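Local coordinates for C3-degrading proteinase (CppA protein) (Streptococcus pneumoniae, PDB 3E0R) that probably degrades complement component C3, and is built from two halves that belong to the glyoxalase superfamily of folds, at residues T26-T31 with L55-A60; V188-T191 with L196-L199; E219-K224 with F228-D233. One frame throughout, in Å; residues are numbered along the deposited sequence.

Overall arrangement
A single mixed sheet runs through all three contacts, and their chemistry changes along it. Interaction 1 is buried and wholly apolar: the helix over one half of the sheet sets a tyrosine on two leucines of strand 53-59. Interaction 2 is smaller and partly buried; a polar loop meets the bulged start of strand 196-203, which pairs with strand 9-18 of the first half. Interaction 3, at the surface, is the largest, a hairpin at one end of the sheet that combines backbone hydrogen bonds with aromatic packing. Interactions 2 and 3 touch where D189 comes near K232, a weak approach, whereas the centres of interactions 1 and 3 lie about 26 Å apart.

Interaction 1 of 3, residues T26-T31 with L55-A60; sequences TFYIET and LVLEEA
Y28 on helix 21-31 faces L57 on strand 53-59 with their CA atoms 9.6 Å apart, a separation bridged by side chains alone, since no hydrogen bond crosses it. The helix ends in a wider pi-type turn, in which T31 N bonds to T26 O at 2.9 Å. The contact illustrates how one aromatic residue can fill the space between a helix and several strands. Y28 CB is directed at the strand, and with CG anti to the carbonyl carbon (chi1 -78°) the ring is carried out between L55 and L57, two residues apart and so on the same face of the strand. Each leucine takes one long side of the ring. L55 CD2 meets the CD1-CE1 side, coming to 3.7 Å from Y28 CE1, and the two side chains cross at about a right angle. L57 serves the other side with both methyls: CD1 lies 3.6 Å from Y28 CD2, while CD2 is 3.7 Å from Y28 CE2. L57 crosses the tyrosine at a slant, and the methyls of both leucines lie neither squarely over the ring face nor in its plane. One face of the ring is covered from within the helix, where F27 CD2 stands 3.6 Å above the plane over its centre, so carbon on several sides restricts the phenol's rotation. The same ring packs against L16 of strand 9-18 and L46 of strand 43-47. Three adjacent strands thus line its surroundings, strand 53-59 lying between the other two and hydrogen-bonded to both, through V56 to P14 and L16, and through L55 and L57 to L46 and L44. With strand 35-39 at the margin, the order is the beta-alpha-beta-beta-beta module of the glyoxalase fold, its helix laid across one face of its strands.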
loop_
_atom_site.group_PDB
_atom_site.type_symbol
_atom_site.label_atom_id
_atom_site.label_comp_id
_atom_site.label_asym_id
_atom_site.label_seq_id
_atom_site.Cartn_x
_atom_site.Cartn_y
_atom_site.Cartn_z
ATOM N N THR A 26 11.854 -10.653 0.964
ATOM C CA THR A 26 11.465 -12.047 1.000
ATOM C C THR A 26 9.958 -12.198 1.034
ATOM O O THR A 26 9.421 -13.160 0.500
ATOM C CB THR A 26 12.064 -12.766 2.220
ATOM O OG1 THR A 26 13.450 -12.435 2.311
ATOM C CG2 THR A 26 11.914 -14.269 2.103
ATOM N N PHE A 27 9.297 -11.240 1.676
ATOM C CA PHE A 27 7.849 -11.281 1.904
ATOM C C PHE A 27 7.112 -10.867 0.625
ATOM O O PHE A 27 6.297 -11.623 0.084
ATOM C CB PHE A 27 7.479 -10.372 3.119
ATOM C CG PHE A 27 6.019 -10.301 3.407
ATOM C CD1 PHE A 27 5.353 -11.387 3.973
ATOM C CD2 PHE A 27 5.301 -9.172 3.102
ATOM C CE1 PHE A 27 4.000 -11.337 4.226
ATOM C CE2 PHE A 27 3.948 -9.110 3.341
ATOM C CZ PHE A 27 3.296 -10.162 3.911
ATOM N N TYR A 28 7.461 -9.696 0.112
ATOM C CA TYR A 28 6.683 -9.101 -0.972
ATOM C C TYR A 28 6.971 -9.747 -2.326
ATOM O O TYR A 28 6.064 -9.950 -3.152
ATOM C CB TYR A 28 6.930 -7.619 -1.007
ATOM C CG TYR A 28 6.167 -6.890 0.051
ATOM C CD1 TYR A 28 4.805 -6.680 -0.084
ATOM C CD2 TYR A 28 6.817 -6.325 1.161
ATOM C CE1 TYR A 28 4.078 -5.978 0.904
ATOM C CE2 TYR A 28 6.095 -5.607 2.157
ATOM C CZ TYR A 28 4.728 -5.466 2.015
ATOM O OH TYR A 28 4.031 -4.771 2.949
ATOM N N ILE A 29 8.227 -10.153 -2.491
ATOM C CA ILE A 29 8.681 -10.755 -3.732
ATOM C C ILE A 29 8.506 -12.250 -3.650
ATOM O O ILE A 29 7.747 -12.819 -4.420
ATOM C CB ILE A 29 10.170 -10.394 -4.075
ATOM C CG1 ILE A 29 10.312 -8.896 -4.313
ATOM C CG2 ILE A 29 10.633 -11.130 -5.321
ATOM C CD1 ILE A 29 11.710 -8.405 -4.142
ATOM N N GLU A 30 9.187 -12.884 -2.693
ATOM C CA GLU A 30 9.205 -14.332 -2.659
ATOM C C GLU A 30 7.857 -14.859 -2.222
ATOM O O GLU A 30 7.315 -15.781 -2.829
ATOM C CB GLU A 30 10.303 -14.929 -1.768
ATOM C CG GLU A 30 11.534 -14.052 -1.528
ATOM C CD GLU A 30 12.794 -14.471 -2.253
ATOM O OE1 GLU A 30 13.425 -15.442 -1.772
ATOM O OE2 GLU A 30 13.167 -13.782 -3.245
ATOM N N THR A 31 7.298 -14.297 -1.171
ATOM C CA THR A 31 6.073 -14.875 -0.625
ATOM C C THR A 31 4.899 -14.434 -1.512
ATOM O O THR A 31 4.213 -15.299 -2.095
ATOM C CB THR A 31 5.935 -14.585 0.902
ATOM O OG1 THR A 31 7.132 -15.048 1.557
ATOM C CG2 THR A 31 4.701 -15.284 1.532
ATOM N N LEU A 55 3.780 -0.245 -5.385
ATOM C CA LEU A 55 4.109 -0.195 -3.966
ATOM C C LEU A 55 5.580 0.140 -3.847
ATOM O O LEU A 55 6.385 -0.271 -4.682
ATOM C CB LEU A 55 3.818 -1.540 -3.290
ATOM C CG LEU A 55 4.146 -1.614 -1.778
ATOM C CD1 LEU A 55 3.364 -0.626 -0.923
ATOM C CD2 LEU A 55 3.938 -3.026 -1.305
ATOM N N VAL A 56 5.932 0.934 -2.847
ATOM C CA VAL A 56 7.330 1.299 -2.599
ATOM C C VAL A 56 7.597 0.993 -1.133
ATOM O O VAL A 56 6.815 1.385 -0.290
ATOM C CB VAL A 56 7.624 2.815 -2.946
ATOM C CG1 VAL A 56 9.046 3.226 -2.523
ATOM C CG2 VAL A 56 7.416 3.085 -4.435
ATOM N N LEU A 57 8.662 0.220 -0.854
ATOM C CA LEU A 57 9.195 0.074 0.515
ATOM C C LEU A 57 10.362 0.980 0.738
ATOM O O LEU A 57 11.255 1.083 -0.103
ATOM C CB LEU A 57 9.666 -1.338 0.808
ATOM C CG LEU A 57 8.630 -2.440 0.641
ATOM C CD1 LEU A 57 9.294 -3.677 1.119
ATOM C CD2 LEU A 57 7.254 -2.137 1.349
ATOM N N GLU A 58 10.385 1.601 1.899
ATOM C CA GLU A 58 11.425 2.548 2.232
ATOM C C GLU A 58 12.122 2.195 3.541
ATOM O O GLU A 58 11.489 2.119 4.597
ATOM C CB GLU A 58 10.777 3.908 2.362
ATOM C CG GLU A 58 11.695 4.950 2.766
ATOM C CD GLU A 58 11.554 6.156 1.889
ATOM O OE1 GLU A 58 11.644 6.010 0.631
ATOM O OE2 GLU A 58 11.371 7.250 2.464
ATOM N N GLU A 59 13.430 2.036 3.477
ATOM C CA GLU A 59 14.202 1.580 4.640
ATOM C C GLU A 59 14.411 2.661 5.698
ATOM O O GLU A 59 14.829 3.753 5.396
ATOM C CB GLU A 59 15.549 0.966 4.201
ATOM C CG GLU A 59 15.571 -0.554 4.445
ATOM C CD GLU A 59 16.963 -1.155 4.249
ATOM O OE1 GLU A 59 17.436 -1.924 5.138
ATOM O OE2 GLU A 59 17.582 -0.865 3.195
ATOM N N ALA A 60 14.102 2.331 6.936
ATOM C CA ALA A 60 14.407 3.173 8.059
ATOM C C ALA A 60 15.117 2.323 9.135
ATOM O O ALA A 60 14.598 1.287 9.543
ATOM C CB ALA A 60 13.124 3.787 8.587
#

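Interaction 2 of 3, residues V188-T191 with L196-L199; sequences VDNT and LSML
N190 and S197 meet through their beta carbons, CB to CB at 3.9 Å, where the loop passes beside the start of strand 196-203. Both side chains take the same first torsion: CG of N190 (chi1 72°) and OG of S197 (chi1 63°) each sit between their own backbone N and carbonyl carbon. In N190 this carries the amide forward alongside the strand, near the S197 carbonyl, although which of its two ends faces that oxygen is doubtful. In S197 it is the methylene that faces the loop. D189 stiffens the loop from the other side. Its OD2 accepts a bond of 2.9 Å from T191 OG1, which arrives from above the carboxylate plane, and its OD1 takes a weak one from N190 N. On the strand, S197 and M198, a selenomethionine, both face T15 in a classic beta bulge, at the seam where strand 196-203 pairs with strand 9-18. K17 reaches across from strand 9-18 to bond N190 O. The chemistry is that of a polar loop whose bonds include those to its own carboxylate and those from K17 and K73 to the carbonyls of N190 and V188, with rather little apolar contact to the strand itself.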
loop_
_atom_site.group_PDB
_atom_site.type_symbol
_atom_site.label_atom_id
_atom_site.label_comp_id
_atom_site.label_asym_id
_atom_site.label_seq_id
_atom_site.Cartn_x
_atom_site.Cartn_y
_atom_site.Cartn_z
ATOM N N VAL A 188 1.582 10.640 14.051
ATOM C CA VAL A 188 3.005 10.833 14.374
ATOM C C VAL A 188 3.836 11.275 13.129
ATOM O O VAL A 188 3.591 10.839 11.997
ATOM C CB VAL A 188 3.596 9.509 15.021
ATOM C CG1 VAL A 188 3.820 8.426 13.985
ATOM C CG2 VAL A 188 4.859 9.752 15.747
ATOM N N ASP A 189 4.829 12.134 13.327
ATOM C CA ASP A 189 5.759 12.422 12.248
ATOM C C ASP A 189 6.306 11.106 11.606
ATOM O O ASP A 189 6.624 10.138 12.315
ATOM C CB ASP A 189 6.904 13.300 12.748
ATOM C CG ASP A 189 7.826 13.725 11.634
ATOM O OD1 ASP A 189 7.327 13.940 10.500
ATOM O OD2 ASP A 189 9.040 13.870 11.884
ATOM N N ASN A 190 6.421 11.096 10.276
ATOM C CA ASN A 190 6.632 9.855 9.545
ATOM C C ASN A 190 8.005 9.221 9.665
ATOM O O ASN A 190 8.220 8.092 9.198
ATOM C CB ASN A 190 6.208 9.982 8.070
ATOM C CG ASN A 190 7.140 10.822 7.221
ATOM O OD1 ASN A 190 7.274 10.546 6.043
ATOM N ND2 ASN A 190 7.698 11.876 7.763
ATOM N N THR A 191 8.922 9.948 10.296
ATOM C CA THR A 191 10.224 9.434 10.659
ATOM C C THR A 191 10.172 8.617 11.964
ATOM O O THR A 191 11.135 7.924 12.289
ATOM C CB THR A 191 11.174 10.601 10.909
ATOM O OG1 THR A 191 10.574 11.450 11.890
ATOM C CG2 THR A 191 11.400 11.400 9.645
ATOM N N LEU A 196 2.899 3.499 6.918
ATOM C CA LEU A 196 2.674 4.302 5.727
ATOM C C LEU A 196 3.207 5.761 5.912
ATOM O O LEU A 196 2.761 6.479 6.824
ATOM C CB LEU A 196 1.150 4.326 5.387
ATOM C CG LEU A 196 0.703 5.231 4.215
ATOM C CD1 LEU A 196 1.062 4.614 2.800
ATOM C CD2 LEU A 196 -0.777 5.559 4.364
ATOM N N SER A 197 4.139 6.169 5.048
ATOM C CA SER A 197 4.817 7.436 5.192
ATOM C C SER A 197 4.587 8.388 4.038
ATOM O O SER A 197 4.712 9.591 4.214
ATOM C CB SER A 197 6.298 7.225 5.338
ATOM O OG SER A 197 6.858 6.622 4.189
HETATM N N MSE A 198 4.248 7.840 2.872
HETATM C CA MSE A 198 3.900 8.635 1.723
HETATM C C MSE A 198 2.849 7.987 0.840
HETATM O O MSE A 198 2.818 6.800 0.658
HETATM C CB MSE A 198 5.162 8.894 0.927
HETATM C CG MSE A 198 4.957 9.699 -0.341
HETATM SE SE MSE A 198 6.695 10.242 -1.005
HETATM C CE MSE A 198 6.545 9.492 -2.795
ATOM N N LEU A 199 1.994 8.810 0.268
ATOM C CA LEU A 199 1.144 8.431 -0.872
ATOM C C LEU A 199 1.635 9.236 -2.080
ATOM O O LEU A 199 1.788 10.444 -1.979
ATOM C CB LEU A 199 -0.310 8.752 -0.544
ATOM C CG LEU A 199 -0.862 7.885 0.597
ATOM C CD1 LEU A 199 -2.048 8.475 1.328
ATOM C CD2 LEU A 199 -1.230 6.525 0.028
#

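Interaction 3 of 3, residues E219-K224 with F228-D233; sequences EYFIPK and FFLGKD
F221 and L230 form an antiparallel hydrogen-bonded pair where the segments 219-224 and 228-233 run 163° apart. F221 N donates to L230 O at 2.7 Å along a somewhat bent path, in the carbonyl plane, while the return bond from L230 N to F221 O, 2.8 Å, is nearly straight. Side chains then sort onto the two faces. On the face of Y220 and I222, the F229 ring packs against both: its CZ comes to 3.4 Å from Y220 CB, and the Y220 and F229 rings, with planes at 29° and centroids 5.2 Å apart, are slid so far that they barely overlap. G231, whose CA lies nearest that of Y220, has no side chain to crowd the F229 ring. I222 CG1 touches F229 CD1 at 3.8 Å. This is a beta hairpin at the end of the large sheet, and the order of strand 196-203, helix 208-214, the weakly bonded strand 220-221, strand 228-232 and strand 238-243 is consistent with a second beta-alpha-beta-beta-beta module of the glyoxalase type. The helix covers the face just described, meeting I222 and F229, and R212 bonds to Y220 OH. On the face of F221 and L230, F228 turns its CG between its backbone N and carbonyl carbon (chi1 63°), which brings the ring against P223. CG of this proline stands over the ring face, 3.8 Å from the F228 centroid, in a CH-pi contact offset toward the rim. F221 reaches F228 differently, its ring edge receiving F228 CZ at 3.9 Å from F221 CE2. F228 also stacks on W240 of the next strand. Toward the open end of the hairpin, E219 OE1 and K232 NZ are 4.5 Å apart, opposite charges beyond salt-bridge range.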
loop_
_atom_site.group_PDB
_atom_site.type_symbol
_atom_site.label_atom_id
_atom_site.label_comp_id
_atom_site.label_asym_id
_atom_site.label_seq_id
_atom_site.Cartn_x
_atom_site.Cartn_y
_atom_site.Cartn_z
ATOM N N GLU A 219 2.936 23.257 5.370
ATOM C CA GLU A 219 4.209 23.006 4.702
ATOM C C GLU A 219 3.981 22.280 3.361
ATOM O O GLU A 219 3.261 21.249 3.288
ATOM C CB GLU A 219 5.093 22.084 5.560
ATOM C CG GLU A 219 6.379 22.669 6.167
ATOM C CD GLU A 219 6.948 21.786 7.353
ATOM O OE1 GLU A 219 6.210 20.908 7.882
ATOM O OE2 GLU A 219 8.128 21.980 7.763
ATOM N N TYR A 220 4.622 22.801 2.322
ATOM C CA TYR A 220 4.734 22.090 1.075
ATOM C C TYR A 220 6.086 22.359 0.433
ATOM O O TYR A 220 6.833 23.187 0.901
ATOM C CB TYR A 220 3.541 22.368 0.147
ATOM C CG TYR A 220 3.358 23.803 -0.245
ATOM C CD1 TYR A 220 4.142 24.349 -1.257
ATOM C CD2 TYR A 220 2.347 24.601 0.330
ATOM C CE1 TYR A 220 4.024 25.666 -1.623
ATOM C CE2 TYR A 220 2.197 25.954 -0.044
ATOM C CZ TYR A 220 3.065 26.481 -1.019
ATOM O OH TYR A 220 2.978 27.777 -1.488
ATOM N N PHE A 221 6.401 21.600 -0.612
ATOM C CA PHE A 221 7.690 21.665 -1.260
ATOM C C PHE A 221 7.490 21.513 -2.771
ATOM O O PHE A 221 6.798 20.602 -3.215
ATOM C CB PHE A 221 8.629 20.598 -0.702
ATOM C CG PHE A 221 9.935 20.470 -1.477
ATOM C CD1 PHE A 221 11.030 21.292 -1.184
ATOM C CD2 PHE A 221 10.053 19.550 -2.514
ATOM C CE1 PHE A 221 12.202 21.206 -1.906
ATOM C CE2 PHE A 221 11.226 19.429 -3.245
ATOM C CZ PHE A 221 12.301 20.246 -2.959
ATOM N N ILE A 222 8.075 22.463 -3.521
ATOM C CA ILE A 222 8.234 22.385 -4.975
ATOM C C ILE A 222 9.745 22.437 -5.270
ATOM O O ILE A 222 10.442 23.427 -4.877
ATOM C CB ILE A 222 7.472 23.540 -5.772
ATOM C CG1 ILE A 222 5.990 23.660 -5.345
ATOM C CG2 ILE A 222 7.576 23.327 -7.264
ATOM C CD1 ILE A 222 5.360 25.057 -5.573
ATOM N N PRO A 223 10.273 21.371 -5.938
ATOM C CA PRO A 223 11.683 21.324 -6.366
ATOM C C PRO A 223 11.954 22.423 -7.391
ATOM O O PRO A 223 11.049 22.796 -8.129
ATOM C CB PRO A 223 11.791 19.951 -7.064
ATOM C CG PRO A 223 10.414 19.738 -7.665
ATOM C CD PRO A 223 9.531 20.189 -6.442
ATOM N N LYS A 224 13.193 22.873 -7.533
ATOM C CA LYS A 224 13.506 23.762 -8.683
ATOM C C LYS A 224 12.996 23.276 -10.091
ATOM O O LYS A 224 12.642 24.104 -10.947
ATOM C CB LYS A 224 14.992 24.101 -8.721
ATOM C CG LYS A 224 15.472 24.792 -9.974
ATOM C CD LYS A 224 15.860 26.201 -9.798
ATOM C CE LYS A 224 16.154 26.856 -11.142
ATOM N NZ LYS A 224 17.435 26.461 -11.742
ATOM N N PHE A 228 7.352 18.026 -9.500
ATOM C CA PHE A 228 6.334 17.539 -8.575
ATOM C C PHE A 228 6.030 18.561 -7.507
ATOM O O PHE A 228 6.695 19.613 -7.369
ATOM C CB PHE A 228 6.754 16.161 -7.968
ATOM C CG PHE A 228 8.007 16.235 -7.143
ATOM C CD1 PHE A 228 7.943 16.508 -5.792
ATOM C CD2 PHE A 228 9.237 16.069 -7.720
ATOM C CE1 PHE A 228 9.106 16.634 -5.032
ATOM C CE2 PHE A 228 10.396 16.177 -6.967
ATOM C CZ PHE A 228 10.335 16.449 -5.639
ATOM N N PHE A 229 5.011 18.214 -6.739
ATOM C CA PHE A 229 4.556 18.973 -5.592
ATOM C C PHE A 229 4.480 17.971 -4.454
ATOM O O PHE A 229 3.905 16.880 -4.595
ATOM C CB PHE A 229 3.184 19.621 -5.903
ATOM C CG PHE A 229 2.591 20.377 -4.738
ATOM C CD1 PHE A 229 2.754 21.742 -4.632
ATOM C CD2 PHE A 229 1.936 19.694 -3.727
ATOM C CE1 PHE A 229 2.235 22.403 -3.549
ATOM C CE2 PHE A 229 1.408 20.364 -2.682
ATOM C CZ PHE A 229 1.567 21.700 -2.562
ATOM N N LEU A 230 5.166 18.299 -3.369
ATOM C CA LEU A 230 5.119 17.520 -2.154
ATOM C C LEU A 230 4.416 18.306 -1.037
ATOM O O LEU A 230 4.913 19.345 -0.551
ATOM C CB LEU A 230 6.543 17.153 -1.726
ATOM C CG LEU A 230 6.825 16.370 -0.437
ATOM C CD1 LEU A 230 6.059 15.043 -0.402
ATOM C CD2 LEU A 230 8.374 16.168 -0.287
ATOM N N GLY A 231 3.244 17.803 -0.643
ATOM C CA GLY A 231 2.493 18.308 0.499
ATOM C C GLY A 231 2.486 17.288 1.615
ATOM O O GLY A 231 3.060 16.195 1.521
ATOM N N LYS A 232 1.808 17.644 2.685
ATOM C CA LYS A 232 1.791 16.829 3.891
ATOM C C LYS A 232 0.380 16.872 4.438
ATOM O O LYS A 232 -0.242 17.931 4.463
ATOM C CB LYS A 232 2.762 17.397 4.922
ATOM C CG LYS A 232 3.204 16.405 5.975
ATOM C CD LYS A 232 4.359 17.011 6.747
ATOM C CE LYS A 232 5.183 15.985 7.422
ATOM N NZ LYS A 232 6.627 16.404 7.509
ATOM N N ASP A 233 -0.122 15.713 4.838
ATOM C CA ASP A 233 -1.489 15.584 5.282
ATOM C C ASP A 233 -1.496 15.811 6.781
ATOM O O ASP A 233 -0.448 15.769 7.434
ATOM C CB ASP A 233 -2.064 14.206 4.915
ATOM C CG ASP A 233 -3.601 14.175 4.935
ATOM O OD1 ASP A 233 -4.236 15.230 5.115
ATOM O OD2 ASP A 233 -4.181 13.088 4.752
#